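Local atomic coordinates of fibrillarin-like rRNA/tRNA 2'-O-methyltransferase (Methanocaldococcus jannaschii, PDB entry 1FBN), a protein that probably uses S-adenosyl-L-methionine to methylate ribose 2'-hydroxyls of rRNA and tRNA at sites chosen by a guide RNA. Residues Y80-V92 / I110-I124. Residues are numbered along the deposited sequence; the frame is centred on the assembly and turned at random.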
loop_
_atom_site.group_PDB
_atom_site.type_symbol
_atom_site.label_atom_id
_atom_site.label_comp_id
_atom_site.label_asym_id
_atom_site.label_seq_id
_atom_site.Cartn_x
_atom_site.Cartn_y
_atom_site.Cartn_z
ATOM N N TYR A 80 -1.284 6.872 -3.926
ATOM C CA TYR A 80 -1.521 5.467 -4.240
ATOM C C TYR A 80 -1.534 5.255 -5.753
ATOM O O TYR A 80 -2.368 5.817 -6.466
ATOM C CB TYR A 80 -2.855 5.013 -3.618
ATOM C CG TYR A 80 -3.074 3.516 -3.621
ATOM C CD1 TYR A 80 -3.394 2.838 -4.800
ATOM C CD2 TYR A 80 -2.938 2.771 -2.447
ATOM C CE1 TYR A 80 -3.567 1.451 -4.815
ATOM C CE2 TYR A 80 -3.111 1.380 -2.449
ATOM C CZ TYR A 80 -3.423 0.730 -3.636
ATOM O OH TYR A 80 -3.574 -0.638 -3.655
ATOM N N LEU A 81 -0.615 4.419 -6.228
ATOM C CA LEU A 81 -0.496 4.123 -7.652
ATOM C C LEU A 81 -0.742 2.637 -7.912
ATOM O O LEU A 81 -0.182 1.780 -7.229
ATOM C CB LEU A 81 0.902 4.511 -8.148
ATOM C CG LEU A 81 1.425 5.905 -7.771
ATOM C CD1 LEU A 81 2.904 6.028 -8.094
ATOM C CD2 LEU A 81 0.630 6.979 -8.484
ATOM N N GLY A 82 -1.593 2.334 -8.887
ATOM C CA GLY A 82 -1.869 0.945 -9.208
ATOM C C GLY A 82 -3.335 0.568 -9.205
ATOM O O GLY A 82 -4.118 1.095 -8.411
ATOM N N ALA A 83 -3.694 -0.361 -10.090
ATOM C CA ALA A 83 -5.068 -0.846 -10.223
ATOM C C ALA A 83 -5.575 -1.461 -8.925
ATOM O O ALA A 83 -4.873 -2.229 -8.265
ATOM C CB ALA A 83 -5.160 -1.871 -11.352
ATOM N N SER A 84 -6.806 -1.122 -8.565
ATOM C CA SER A 84 -7.398 -1.646 -7.346
ATOM C C SER A 84 -8.913 -1.559 -7.373
ATOM O O SER A 84 -9.485 -0.643 -7.968
ATOM C CB SER A 84 -6.870 -0.888 -6.123
ATOM O OG SER A 84 -7.463 -1.367 -4.922
ATOM N N ALA A 85 -9.544 -2.540 -6.734
ATOM C CA ALA A 85 -10.994 -2.598 -6.618
ATOM C C ALA A 85 -11.397 -1.978 -5.272
ATOM O O ALA A 85 -12.572 -1.994 -4.897
ATOM C CB ALA A 85 -11.479 -4.043 -6.715
ATOM N N GLY A 86 -10.406 -1.463 -4.542
ATOM C CA GLY A 86 -10.664 -0.823 -3.263
ATOM C C GLY A 86 -10.113 -1.493 -2.017
ATOM O O GLY A 86 -10.092 -0.872 -0.957
ATOM N N THR A 87 -9.633 -2.729 -2.145
ATOM C CA THR A 87 -9.104 -3.494 -1.006
ATOM C C THR A 87 -8.034 -2.779 -0.185
ATOM O O THR A 87 -8.305 -2.345 0.930
ATOM C CB THR A 87 -8.569 -4.880 -1.446
ATOM O OG1 THR A 87 -9.609 -5.606 -2.109
ATOM C CG2 THR A 87 -8.105 -5.683 -0.243
ATOM N N THR A 88 -6.824 -2.655 -0.726
ATOM C CA THR A 88 -5.750 -1.989 0.006
ATOM C C THR A 88 -6.073 -0.520 0.304
ATOM O O THR A 88 -5.858 -0.060 1.426
ATOM C CB THR A 88 -4.387 -2.137 -0.705
ATOM O OG1 THR A 88 -4.087 -3.531 -0.854
ATOM C CG2 THR A 88 -3.274 -1.483 0.108
ATOM N N PRO A 89 -6.610 0.230 -0.685
ATOM C CA PRO A 89 -6.939 1.638 -0.431
ATOM C C PRO A 89 -7.889 1.838 0.754
ATOM O O PRO A 89 -7.759 2.804 1.491
ATOM C CB PRO A 89 -7.582 2.071 -1.744
ATOM C CG PRO A 89 -6.793 1.305 -2.748
ATOM C CD PRO A 89 -6.756 -0.076 -2.122
ATOM N N SER A 90 -8.829 0.919 0.959
ATOM C CA SER A 90 -9.759 1.065 2.078
ATOM C C SER A 90 -9.048 0.959 3.431
ATOM O O SER A 90 -9.338 1.725 4.352
ATOM C CB SER A 90 -10.905 0.054 1.982
ATOM O OG SER A 90 -10.448 -1.279 2.101
ATOM N N HIS A 91 -8.101 0.030 3.534
ATOM C CA HIS A 91 -7.349 -0.162 4.772
ATOM C C HIS A 91 -6.361 0.966 5.021
ATOM O O HIS A 91 -6.143 1.363 6.165
ATOM C CB HIS A 91 -6.634 -1.515 4.775
ATOM C CG HIS A 91 -7.537 -2.675 5.060
ATOM N ND1 HIS A 91 -8.012 -3.514 4.075
ATOM C CD2 HIS A 91 -8.049 -3.138 6.224
ATOM C CE1 HIS A 91 -8.775 -4.445 4.621
ATOM N NE2 HIS A 91 -8.813 -4.240 5.924
ATOM N N VAL A 92 -5.754 1.476 3.951
ATOM C CA VAL A 92 -4.804 2.580 4.072
ATOM C C VAL A 92 -5.555 3.820 4.568
ATOM O O VAL A 92 -5.024 4.591 5.367
ATOM C CB VAL A 92 -4.098 2.881 2.726
ATOM C CG1 VAL A 92 -3.291 4.168 2.824
ATOM C CG2 VAL A 92 -3.179 1.723 2.341
ATOM N N ILE A 110 -12.057 1.003 -13.755
ATOM C CA ILE A 110 -11.375 0.652 -12.511
ATOM C C ILE A 110 -11.726 1.712 -11.465
ATOM O O ILE A 110 -11.975 1.388 -10.302
ATOM C CB ILE A 110 -9.839 0.568 -12.676
ATOM C CG1 ILE A 110 -9.467 -0.697 -13.447
ATOM C CG2 ILE A 110 -9.160 0.536 -11.306
ATOM C CD1 ILE A 110 -7.989 -0.874 -13.621
HETATM N N MSE A 111 -11.769 2.972 -11.892
HETATM C CA MSE A 111 -12.114 4.072 -10.994
HETATM C C MSE A 111 -13.566 3.924 -10.536
HETATM O O MSE A 111 -13.914 4.286 -9.412
HETATM C CB MSE A 111 -11.919 5.428 -11.688
HETATM C CG MSE A 111 -12.014 6.627 -10.744
HETATM SE SE MSE A 111 -10.730 6.570 -9.475
HETATM C CE MSE A 111 -9.463 7.390 -10.344
ATOM N N ARG A 112 -14.403 3.374 -11.408
ATOM C CA ARG A 112 -15.812 3.165 -11.098
ATOM C C ARG A 112 -15.934 2.167 -9.943
ATOM O O ARG A 112 -16.689 2.389 -8.994
ATOM C CB ARG A 112 -16.538 2.633 -12.333
ATOM C CG ARG A 112 -18.044 2.737 -12.276
ATOM C CD ARG A 112 -18.664 2.172 -13.547
ATOM N NE ARG A 112 -18.166 2.844 -14.746
ATOM C CZ ARG A 112 -18.235 2.343 -15.978
ATOM N NH1 ARG A 112 -18.784 1.153 -16.193
ATOM N NH2 ARG A 112 -17.744 3.033 -16.999
ATOM N N GLU A 113 -15.162 1.084 -10.017
ATOM C CA GLU A 113 -15.169 0.054 -8.984
ATOM C C GLU A 113 -14.564 0.584 -7.690
ATOM O O GLU A 113 -15.089 0.334 -6.602
ATOM C CB GLU A 113 -14.404 -1.183 -9.455
ATOM C CG GLU A 113 -14.964 -1.790 -10.729
ATOM C CD GLU A 113 -14.313 -3.112 -11.097
ATOM O OE1 GLU A 113 -13.109 -3.303 -10.808
ATOM O OE2 GLU A 113 -15.014 -3.961 -11.687
ATOM N N LEU A 114 -13.471 1.333 -7.815
ATOM C CA LEU A 114 -12.809 1.909 -6.652
ATOM C C LEU A 114 -13.752 2.877 -5.933
ATOM O O LEU A 114 -13.798 2.917 -4.705
ATOM C CB LEU A 114 -11.521 2.624 -7.072
ATOM C CG LEU A 114 -10.698 3.322 -5.978
ATOM C CD1 LEU A 114 -10.356 2.362 -4.851
ATOM C CD2 LEU A 114 -9.433 3.894 -6.591
ATOM N N LEU A 115 -14.520 3.634 -6.712
ATOM C CA LEU A 115 -15.478 4.593 -6.172
ATOM C C LEU A 115 -16.630 3.919 -5.431
ATOM O O LEU A 115 -17.149 4.470 -4.463
ATOM C CB LEU A 115 -16.025 5.488 -7.290
ATOM C CG LEU A 115 -15.353 6.850 -7.486
ATOM C CD1 LEU A 115 -13.847 6.722 -7.467
ATOM C CD2 LEU A 115 -15.832 7.466 -8.783
ATOM N N ASP A 116 -17.022 2.727 -5.881
ATOM C CA ASP A 116 -18.110 1.986 -5.244
ATOM C C ASP A 116 -17.670 1.329 -3.933
ATOM O O ASP A 116 -18.424 1.298 -2.956
ATOM C CB ASP A 116 -18.671 0.927 -6.198
ATOM C CG ASP A 116 -19.265 1.531 -7.467
ATOM O OD1 ASP A 116 -19.878 2.621 -7.395
ATOM O OD2 ASP A 116 -19.121 0.909 -8.542
ATOM N N ALA A 117 -16.443 0.815 -3.918
ATOM C CA ALA A 117 -15.895 0.158 -2.738
ATOM C C ALA A 117 -15.466 1.145 -1.652
ATOM O O ALA A 117 -15.658 0.886 -0.466
ATOM C CB ALA A 117 -14.728 -0.721 -3.134
ATOM N N CYS A 118 -14.878 2.266 -2.058
ATOM C CA CYS A 118 -14.412 3.280 -1.111
ATOM C C CYS A 118 -15.389 4.437 -0.996
ATOM O O CYS A 118 -15.011 5.563 -0.658
ATOM C CB CYS A 118 -13.025 3.783 -1.517
ATOM S SG CYS A 118 -11.772 2.490 -1.450
ATOM N N ALA A 119 -16.657 4.111 -1.225
ATOM C CA ALA A 119 -17.774 5.046 -1.187
ATOM C C ALA A 119 -17.710 6.166 -0.149
ATOM O O ALA A 119 -17.435 7.321 -0.487
ATOM C CB ALA A 119 -19.083 4.269 -1.037
ATOM N N GLU A 120 -17.934 5.821 1.114
ATOM C CA GLU A 120 -17.954 6.817 2.179
ATOM C C GLU A 120 -16.619 7.211 2.817
ATOM O O GLU A 120 -16.596 7.971 3.784
ATOM C CB GLU A 120 -18.978 6.409 3.243
ATOM C CG GLU A 120 -20.368 6.110 2.661
ATOM C CD GLU A 120 -21.421 5.835 3.721
ATOM O OE1 GLU A 120 -21.955 6.813 4.289
ATOM O OE2 GLU A 120 -21.725 4.648 3.977
ATOM N N ARG A 121 -15.514 6.695 2.280
ATOM C CA ARG A 121 -14.183 7.032 2.793
ATOM C C ARG A 121 -13.738 8.314 2.100
ATOM O O ARG A 121 -13.052 8.289 1.081
ATOM C CB ARG A 121 -13.196 5.889 2.539
ATOM C CG ARG A 121 -13.456 4.687 3.426
ATOM C CD ARG A 121 -12.461 3.561 3.214
ATOM N NE ARG A 121 -12.379 2.714 4.402
ATOM C CZ ARG A 121 -13.352 1.913 4.829
ATOM N NH1 ARG A 121 -14.493 1.830 4.156
ATOM N NH2 ARG A 121 -13.208 1.239 5.964
ATOM N N GLU A 122 -14.146 9.437 2.675
ATOM C CA GLU A 122 -13.860 10.746 2.112
ATOM C C GLU A 122 -12.419 11.237 2.110
ATOM O O GLU A 122 -12.126 12.258 1.488
ATOM C CB GLU A 122 -14.806 11.780 2.714
ATOM C CG GLU A 122 -16.257 11.497 2.348
ATOM C CD GLU A 122 -17.233 12.461 2.986
ATOM O OE1 GLU A 122 -17.273 13.637 2.560
ATOM O OE2 GLU A 122 -17.968 12.037 3.906
ATOM N N ASN A 123 -11.519 10.522 2.788
ATOM C CA ASN A 123 -10.110 10.912 2.795
ATOM C C ASN A 123 -9.378 10.325 1.583
ATOM O O ASN A 123 -8.179 10.541 1.397
ATOM C CB ASN A 123 -9.413 10.540 4.111
ATOM C CG ASN A 123 -9.493 9.067 4.426
ATOM O OD1 ASN A 123 -10.430 8.377 4.018
ATOM N ND2 ASN A 123 -8.516 8.575 5.185
ATOM N N ILE A 124 -10.118 9.577 0.766
ATOM C CA ILE A 124 -9.580 8.992 -0.461
ATOM C C ILE A 124 -9.999 9.912 -1.608
ATOM O O ILE A 124 -11.188 10.149 -1.830
ATOM C CB ILE A 124 -10.128 7.572 -0.733
ATOM C CG1 ILE A 124 -9.726 6.616 0.389
ATOM C CG2 ILE A 124 -9.583 7.052 -2.050
ATOM C CD1 ILE A 124 -10.187 5.188 0.168
#
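The guanidinium of R121 carries CB of S90 over one face, 3.8 Å above its plane and displaced toward the rim, while its NE gives a weak, bent hydrogen bond to S90 O (3.2 Å, N-H...O angle 128°). The R121 side chain, extended from CG to NE, reaches S90, and NH2 goes on to D94; that salt bridge is the main polar anchor, the bond to S90 O a weak addition. A lysine in its place would probably leave S90 CB without its flat cover and S90 O or D94 without its partner. The Y80 ring receives CG of P89 on one face, with G82 O and T88 CG2 at its edge, in plane; CB of the proline meets CD1 of L114 and SG of C118, each at 4.2 Å. With CG anti to the backbone N (chi1 179°), L114 brings CD1 to 3.6 Å from CA of G86. Glycine at this N-cap is explained by geometry: a CB would clash with that of A117, and at these backbone angles would also jam against A85 O. I110 CD1 touches A83 CB at 3.8 Å. Residues 82-86 form the glycine-bearing loop after the first strand of the Rossmann-like sheet; T87 and T88 beyond it are predicted to bind S-adenosyl-L-methionine. This loop and the first turn of helix 87-95 lie against helix 108-117, and S90 and P89 against the turns leading to strand 124-128.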